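Local structure of beta-lactamase OXA-2 (Salmonella typhimurium, 1K38) at residues 60-65 with 166-171; 151-156 with 160-165. The protein hydrolyses the beta-lactam ring of penicillins such as oxacillin, giving substituted beta-amino acids and so conferring antibiotic resistance. One frame throughout, in Å; residues are numbered along the deposited sequence.

Interaction 1: 60-65 with 166-171; sequences FALDAG and VEHQRL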
loop_
_atom_site.group_PDB
_atom_site.type_symbol
_atom_site.label_atom_id
_atom_site.label_comp_id
_atom_site.label_asym_id
_atom_site.label_seq_id
_atom_site.Cartn_x
_atom_site.Cartn_y
_atom_site.Cartn_z
ATOM N N PHE A 60 -2.204 -18.411 -2.937
ATOM C CA PHE A 60 -2.428 -19.841 -2.701
ATOM C C PHE A 60 -2.379 -20.138 -1.205
ATOM O O PHE A 60 -3.255 -20.813 -0.662
ATOM C CB PHE A 60 -1.340 -20.703 -3.360
ATOM C CG PHE A 60 -1.331 -20.675 -4.868
ATOM C CD1 PHE A 60 -2.118 -19.785 -5.595
ATOM C CD2 PHE A 60 -0.488 -21.541 -5.564
ATOM C CE1 PHE A 60 -2.064 -19.761 -6.992
ATOM C CE2 PHE A 60 -0.429 -21.524 -6.956
ATOM C CZ PHE A 60 -1.216 -20.633 -7.671
ATOM N N ALA A 61 -1.327 -19.645 -0.555
ATOM C CA ALA A 61 -1.106 -19.860 0.873
ATOM C C ALA A 61 -2.207 -19.280 1.754
ATOM O O ALA A 61 -2.629 -19.913 2.720
ATOM C CB ALA A 61 0.250 -19.283 1.279
ATOM N N LEU A 62 -2.669 -18.076 1.432
ATOM C CA LEU A 62 -3.729 -17.452 2.215
ATOM C C LEU A 62 -5.032 -18.225 2.017
ATOM O O LEU A 62 -5.781 -18.463 2.969
ATOM C CB LEU A 62 -3.921 -15.995 1.784
ATOM C CG LEU A 62 -2.832 -15.007 2.215
ATOM C CD1 LEU A 62 -2.903 -13.764 1.336
ATOM C CD2 LEU A 62 -3.004 -14.648 3.685
ATOM N N ASP A 63 -5.293 -18.618 0.774
ATOM C CA ASP A 63 -6.507 -19.353 0.448
ATOM C C ASP A 63 -6.533 -20.725 1.110
ATOM O O ASP A 63 -7.581 -21.176 1.567
ATOM C CB ASP A 63 -6.641 -19.508 -1.070
ATOM C CG ASP A 63 -7.985 -20.074 -1.478
ATOM O OD1 ASP A 63 -8.117 -21.315 -1.554
ATOM O OD2 ASP A 63 -8.917 -19.276 -1.711
ATOM N N ALA A 64 -5.375 -21.375 1.174
ATOM C CA ALA A 64 -5.269 -22.707 1.772
ATOM C C ALA A 64 -5.135 -22.664 3.291
ATOM O O ALA A 64 -5.195 -23.702 3.956
ATOM C CB ALA A 64 -4.082 -23.448 1.173
ATOM N N GLY A 65 -4.951 -21.468 3.837
ATOM C CA GLY A 65 -4.809 -21.333 5.274
ATOM C C GLY A 65 -3.418 -21.672 5.771
ATOM O O GLY A 65 -3.229 -21.924 6.962
ATOM N N VAL A 166 -11.107 -11.208 -2.271
ATOM C CA VAL A 166 -10.591 -9.881 -2.570
ATOM C C VAL A 166 -9.663 -9.423 -1.440
ATOM O O VAL A 166 -8.671 -8.732 -1.689
ATOM C CB VAL A 166 -11.737 -8.867 -2.779
ATOM C CG1 VAL A 166 -11.193 -7.437 -2.795
ATOM C CG2 VAL A 166 -12.440 -9.170 -4.097
ATOM N N GLU A 167 -9.961 -9.815 -0.200
ATOM C CA GLU A 167 -9.096 -9.417 0.907
ATOM C C GLU A 167 -7.674 -9.943 0.690
ATOM O O GLU A 167 -6.696 -9.254 1.016
ATOM C CB GLU A 167 -9.643 -9.917 2.258
ATOM C CG GLU A 167 -9.780 -11.424 2.403
ATOM C CD GLU A 167 -9.996 -11.845 3.849
ATOM O OE1 GLU A 167 -9.146 -11.503 4.698
ATOM O OE2 GLU A 167 -11.010 -12.523 4.136
ATOM N N HIS A 168 -7.559 -11.149 0.130
ATOM C CA HIS A 168 -6.241 -11.736 -0.115
ATOM C C HIS A 168 -5.535 -11.024 -1.261
ATOM O O HIS A 168 -4.319 -10.812 -1.216
ATOM C CB HIS A 168 -6.364 -13.229 -0.429
ATOM C CG HIS A 168 -6.805 -14.053 0.738
ATOM N ND1 HIS A 168 -6.704 -13.613 2.041
ATOM C CD2 HIS A 168 -7.325 -15.302 0.800
ATOM C CE1 HIS A 168 -7.144 -14.557 2.855
ATOM N NE2 HIS A 168 -7.526 -15.590 2.128
ATOM N N GLN A 169 -6.292 -10.658 -2.287
ATOM C CA GLN A 169 -5.713 -9.940 -3.417
ATOM C C GLN A 169 -5.221 -8.574 -2.945
ATOM O O GLN A 169 -4.151 -8.118 -3.360
ATOM C CB GLN A 169 -6.738 -9.790 -4.546
ATOM C CG GLN A 169 -7.175 -11.121 -5.145
ATOM C CD GLN A 169 -8.127 -10.954 -6.315
ATOM O OE1 GLN A 169 -7.729 -10.535 -7.403
ATOM N NE2 GLN A 169 -9.397 -11.276 -6.094
ATOM N N ARG A 170 -5.981 -7.924 -2.067
ATOM C CA ARG A 170 -5.557 -6.625 -1.558
ATOM C C ARG A 170 -4.315 -6.752 -0.679
ATOM O O ARG A 170 -3.404 -5.925 -0.758
ATOM C CB ARG A 170 -6.683 -5.953 -0.772
ATOM C CG ARG A 170 -7.872 -5.584 -1.633
ATOM C CD ARG A 170 -8.781 -4.570 -0.946
ATOM N NE ARG A 170 -9.962 -4.302 -1.764
ATOM C CZ ARG A 170 -9.949 -3.653 -2.925
ATOM N NH1 ARG A 170 -8.812 -3.173 -3.422
ATOM N NH2 ARG A 170 -11.074 -3.527 -3.619
ATOM N N LEU A 171 -4.267 -7.784 0.159
ATOM C CA LEU A 171 -3.104 -7.983 1.010
ATOM C C LEU A 171 -1.856 -8.192 0.156
ATOM O O LEU A 171 -0.803 -7.616 0.440
ATOM C CB LEU A 171 -3.303 -9.185 1.941
ATOM C CG LEU A 171 -2.093 -9.563 2.806
ATOM C CD1 LEU A 171 -1.579 -8.334 3.552
ATOM C CD2 LEU A 171 -2.487 -10.672 3.789
#
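Leu-62 lays its CB squarely over the imidazole of His-168, and this overlap is the centre of the contact between two helices of the class D beta-lactamase fold. The last turn of helix 56-64 meets the first turns of helix 166-175, the short axes running roughly antiparallel at 145° and approaching to 10.0 Å. That spacing leaves room for one layer of side chains, filled by a leucine and a histidine that slide past each other in opposite directions.

The contact is a CH-pi interaction of nearly ideal form. Leu-62 CB stands 3.5 Å from the centroid of the His-168 ring and 2° from the ring normal, with each ring carbon and nitrogen at much the same distance from it. The histidine comes into this position with its CG beside the backbone N and anti to the carbonyl carbon (chi1 -68°), which carries the ring outward from its own helix and under the leucine. Beyond CB, the leucine branch leans back over the root of the histidine, its CD1 lying 3.9 Å from His-168 CB.

Asp-63 flanks the ring, and its OD1 is hydrogen-bonded to Tyr-119 OH. The 5.5 Å between Asp-63 OD2 and His-168 NE2 leaves at most a through-space influence, which could modestly favour a protonated ring. The leucine's helix ends immediately afterwards in a Schellman motif, with Gly-65 at positive phi as its C-prime residue. On the far flank of helix 166-175, Arg-170 forms a salt bridge with Glu-70 of the second subunit. Leu-171, one turn on from the histidine, completes the apolar patch by setting its CD2 4.0 Å from Leu-62 CD1.

Interaction 2: 151-156 with 160-165; sequences IAFLRK and NELPFR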
loop_
_atom_site.group_PDB
_atom_site.type_symbol
_atom_site.label_atom_id
_atom_site.label_comp_id
_atom_site.label_asym_id
_atom_site.label_seq_id
_atom_site.Cartn_x
_atom_site.Cartn_y
_atom_site.Cartn_z
ATOM N N ILE A 151 2.291 -9.915 -17.384
ATOM C CA ILE A 151 1.494 -8.696 -17.501
ATOM C C ILE A 151 0.015 -9.037 -17.368
ATOM O O ILE A 151 -0.705 -8.402 -16.602
ATOM C CB ILE A 151 1.726 -7.995 -18.865
ATOM C CG1 ILE A 151 3.159 -7.453 -18.946
ATOM C CG2 ILE A 151 0.711 -6.873 -19.050
ATOM C CD1 ILE A 151 3.425 -6.240 -18.078
ATOM N N ALA A 152 -0.433 -10.046 -18.108
ATOM C CA ALA A 152 -1.835 -10.446 -18.056
ATOM C C ALA A 152 -2.245 -10.825 -16.637
ATOM O O ALA A 152 -3.326 -10.457 -16.178
ATOM C CB ALA A 152 -2.086 -11.612 -19.008
ATOM N N PHE A 153 -1.382 -11.558 -15.941
ATOM C CA PHE A 153 -1.663 -11.965 -14.573
ATOM C C PHE A 153 -1.741 -10.757 -13.639
ATOM O O PHE A 153 -2.664 -10.645 -12.833
ATOM C CB PHE A 153 -0.582 -12.924 -14.070
ATOM C CG PHE A 153 -0.650 -13.179 -12.596
ATOM C CD1 PHE A 153 -1.671 -13.955 -12.060
ATOM C CD2 PHE A 153 0.279 -12.601 -11.734
ATOM C CE1 PHE A 153 -1.772 -14.152 -10.691
ATOM C CE2 PHE A 153 0.187 -12.790 -10.360
ATOM C CZ PHE A 153 -0.845 -13.570 -9.837
ATOM N N LEU A 154 -0.771 -9.852 -13.750
ATOM C CA LEU A 154 -0.742 -8.664 -12.900
ATOM C C LEU A 154 -1.969 -7.782 -13.081
ATOM O O LEU A 154 -2.473 -7.203 -12.118
ATOM C CB LEU A 154 0.525 -7.848 -13.181
ATOM C CG LEU A 154 1.839 -8.523 -12.776
ATOM C CD1 LEU A 154 3.008 -7.729 -13.345
ATOM C CD2 LEU A 154 1.937 -8.623 -11.253
ATOM N N ARG A 155 -2.450 -7.673 -14.316
ATOM C CA ARG A 155 -3.621 -6.847 -14.584
ATOM C C ARG A 155 -4.857 -7.424 -13.900
ATOM O O ARG A 155 -5.707 -6.674 -13.412
ATOM C CB ARG A 155 -3.835 -6.715 -16.092
ATOM C CG ARG A 155 -2.670 -6.018 -16.763
ATOM C CD ARG A 155 -2.832 -5.944 -18.265
ATOM N NE ARG A 155 -3.547 -4.746 -18.688
ATOM C CZ ARG A 155 -3.582 -4.321 -19.947
ATOM N NH1 ARG A 155 -2.945 -5.005 -20.890
ATOM N NH2 ARG A 155 -4.234 -3.210 -20.261
ATOM N N LYS A 156 -4.952 -8.750 -13.846
ATOM C CA LYS A 156 -6.088 -9.387 -13.185
ATOM C C LYS A 156 -6.034 -9.105 -11.683
ATOM O O LYS A 156 -7.051 -8.788 -11.067
ATOM C CB LYS A 156 -6.092 -10.893 -13.455
ATOM C CG LYS A 156 -6.445 -11.234 -14.900
ATOM C CD LYS A 156 -6.613 -12.728 -15.130
ATOM C CE LYS A 156 -5.298 -13.469 -15.036
ATOM N NZ LYS A 156 -5.454 -14.869 -15.528
ATOM N N ASN A 160 -8.655 -7.045 -9.183
ATOM C CA ASN A 160 -9.305 -7.916 -8.200
ATOM C C ASN A 160 -10.098 -9.008 -8.914
ATOM O O ASN A 160 -11.085 -9.517 -8.381
ATOM C CB ASN A 160 -10.246 -7.103 -7.303
ATOM C CG ASN A 160 -9.530 -5.981 -6.572
ATOM O OD1 ASN A 160 -8.556 -6.216 -5.853
ATOM N ND2 ASN A 160 -10.011 -4.750 -6.754
ATOM N N GLU A 161 -9.640 -9.382 -10.105
ATOM C CA GLU A 161 -10.313 -10.388 -10.928
ATOM C C GLU A 161 -9.858 -11.830 -10.742
ATOM O O GLU A 161 -10.394 -12.733 -11.387
ATOM C CB GLU A 161 -10.169 -10.034 -12.408
ATOM C CG GLU A 161 -10.661 -8.657 -12.774
ATOM C CD GLU A 161 -10.422 -8.341 -14.236
ATOM O OE1 GLU A 161 -9.384 -8.781 -14.778
ATOM O OE2 GLU A 161 -11.262 -7.647 -14.839
ATOM N N LEU A 162 -8.868 -12.062 -9.887
ATOM C CA LEU A 162 -8.408 -13.429 -9.676
ATOM C C LEU A 162 -9.421 -14.172 -8.807
ATOM O O LEU A 162 -10.138 -13.561 -8.011
ATOM C CB LEU A 162 -7.027 -13.433 -9.018
ATOM C CG LEU A 162 -5.891 -12.850 -9.869
ATOM C CD1 LEU A 162 -4.624 -12.788 -9.032
ATOM C CD2 LEU A 162 -5.665 -13.699 -11.123
ATOM N N PRO A 163 -9.497 -15.503 -8.956
ATOM C CA PRO A 163 -10.429 -16.336 -8.188
ATOM C C PRO A 163 -9.986 -16.598 -6.751
ATOM O O PRO A 163 -9.861 -17.749 -6.321
ATOM C CB PRO A 163 -10.498 -17.613 -9.013
ATOM C CG PRO A 163 -9.091 -17.738 -9.503
ATOM C CD PRO A 163 -8.754 -16.319 -9.937
ATOM N N PHE A 164 -9.754 -15.517 -6.014
ATOM C CA PHE A 164 -9.344 -15.579 -4.616
ATOM C C PHE A 164 -10.097 -14.478 -3.884
ATOM O O PHE A 164 -10.584 -13.542 -4.514
ATOM C CB PHE A 164 -7.839 -15.321 -4.481
ATOM C CG PHE A 164 -6.983 -16.402 -5.068
ATOM C CD1 PHE A 164 -6.738 -17.574 -4.362
ATOM C CD2 PHE A 164 -6.445 -16.262 -6.342
ATOM C CE1 PHE A 164 -5.970 -18.594 -4.919
ATOM C CE2 PHE A 164 -5.678 -17.275 -6.906
ATOM C CZ PHE A 164 -5.441 -18.443 -6.193
ATOM N N ARG A 165 -10.198 -14.595 -2.565
ATOM C CA ARG A 165 -10.875 -13.575 -1.768
ATOM C C ARG A 165 -10.266 -12.221 -2.102
ATOM O O ARG A 165 -9.043 -12.098 -2.196
ATOM C CB ARG A 165 -10.673 -13.826 -0.270
ATOM C CG ARG A 165 -11.302 -15.096 0.270
ATOM C CD ARG A 165 -10.943 -15.269 1.739
ATOM N NE ARG A 165 -11.513 -16.484 2.315
ATOM C CZ ARG A 165 -12.425 -16.497 3.282
ATOM N NH1 ARG A 165 -12.878 -15.357 3.786
ATOM N NH2 ARG A 165 -12.887 -17.654 3.742
#
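Leu-162 sets its two methyl groups against Phe-153 and Lys-156 of helix 147-158, crossing both side chains at about a right angle. CD1 meets the Phe-153 ring at CE1 and CZ, 3.6 Å from CE1, in an oblique approach. CD2 lies between that ring and the aliphatic part of Lys-156. It is 3.7 Å from Lys-156 CB, and the bend of the lysine chain at chi3 (-70°) brings CE back towards the same methyl. Lys-156 NZ makes a weak hydrogen bond with Ile-123 O. Phe-153 reaches the leucine with CG anti to the backbone N (chi1 169°), and its ring also packs edge-to-face with that of Tyr-125.

The backbone explains why the chain doubles back here. Helix 147-158 closes in a Schellman motif with Asn-160 at positive phi, and Glu-161 N donates to Lys-156 O over 2.8 Å. The bond is fairly straight, 160° at the hydrogen. Glu-161 runs extended across the lysine, its OE1 3.8 Å from Lys-156 CG, against carbon rather than the ammonium group. At the turn itself, Asn-160 sends OD1 to Lys-173 NZ and ND2 to Glu-70 OE2 of the second subunit. Further along, Leu-162 CB sits in plane at the edge of the Phe-164 ring.

In the fold
Interactions 1 and 2 illustrate how one connection can pack on the helix before it and be held by the helix after it. Their centres lie 12 Å apart, on the same side of the chain's centre. In chain order 60-65 comes first, then 151-156, 160-165 and 166-171, so interaction 2 is a local turn within the long excursion that interaction 1 spans. Gln-169 of helix 166-175 holds the connection, its OE1 taking Leu-162 N and its NE2 bonding weakly to Phe-164 O. Helix 56-64, shortly after Ser-51, the predicted acylated serine, receives Leu-162 on Leu-59 and Phe-164 on Leu-59 and Asp-63. Arg-170 and Asn-160 both meet Glu-70 of the second subunit, so this region borders the dimer interface.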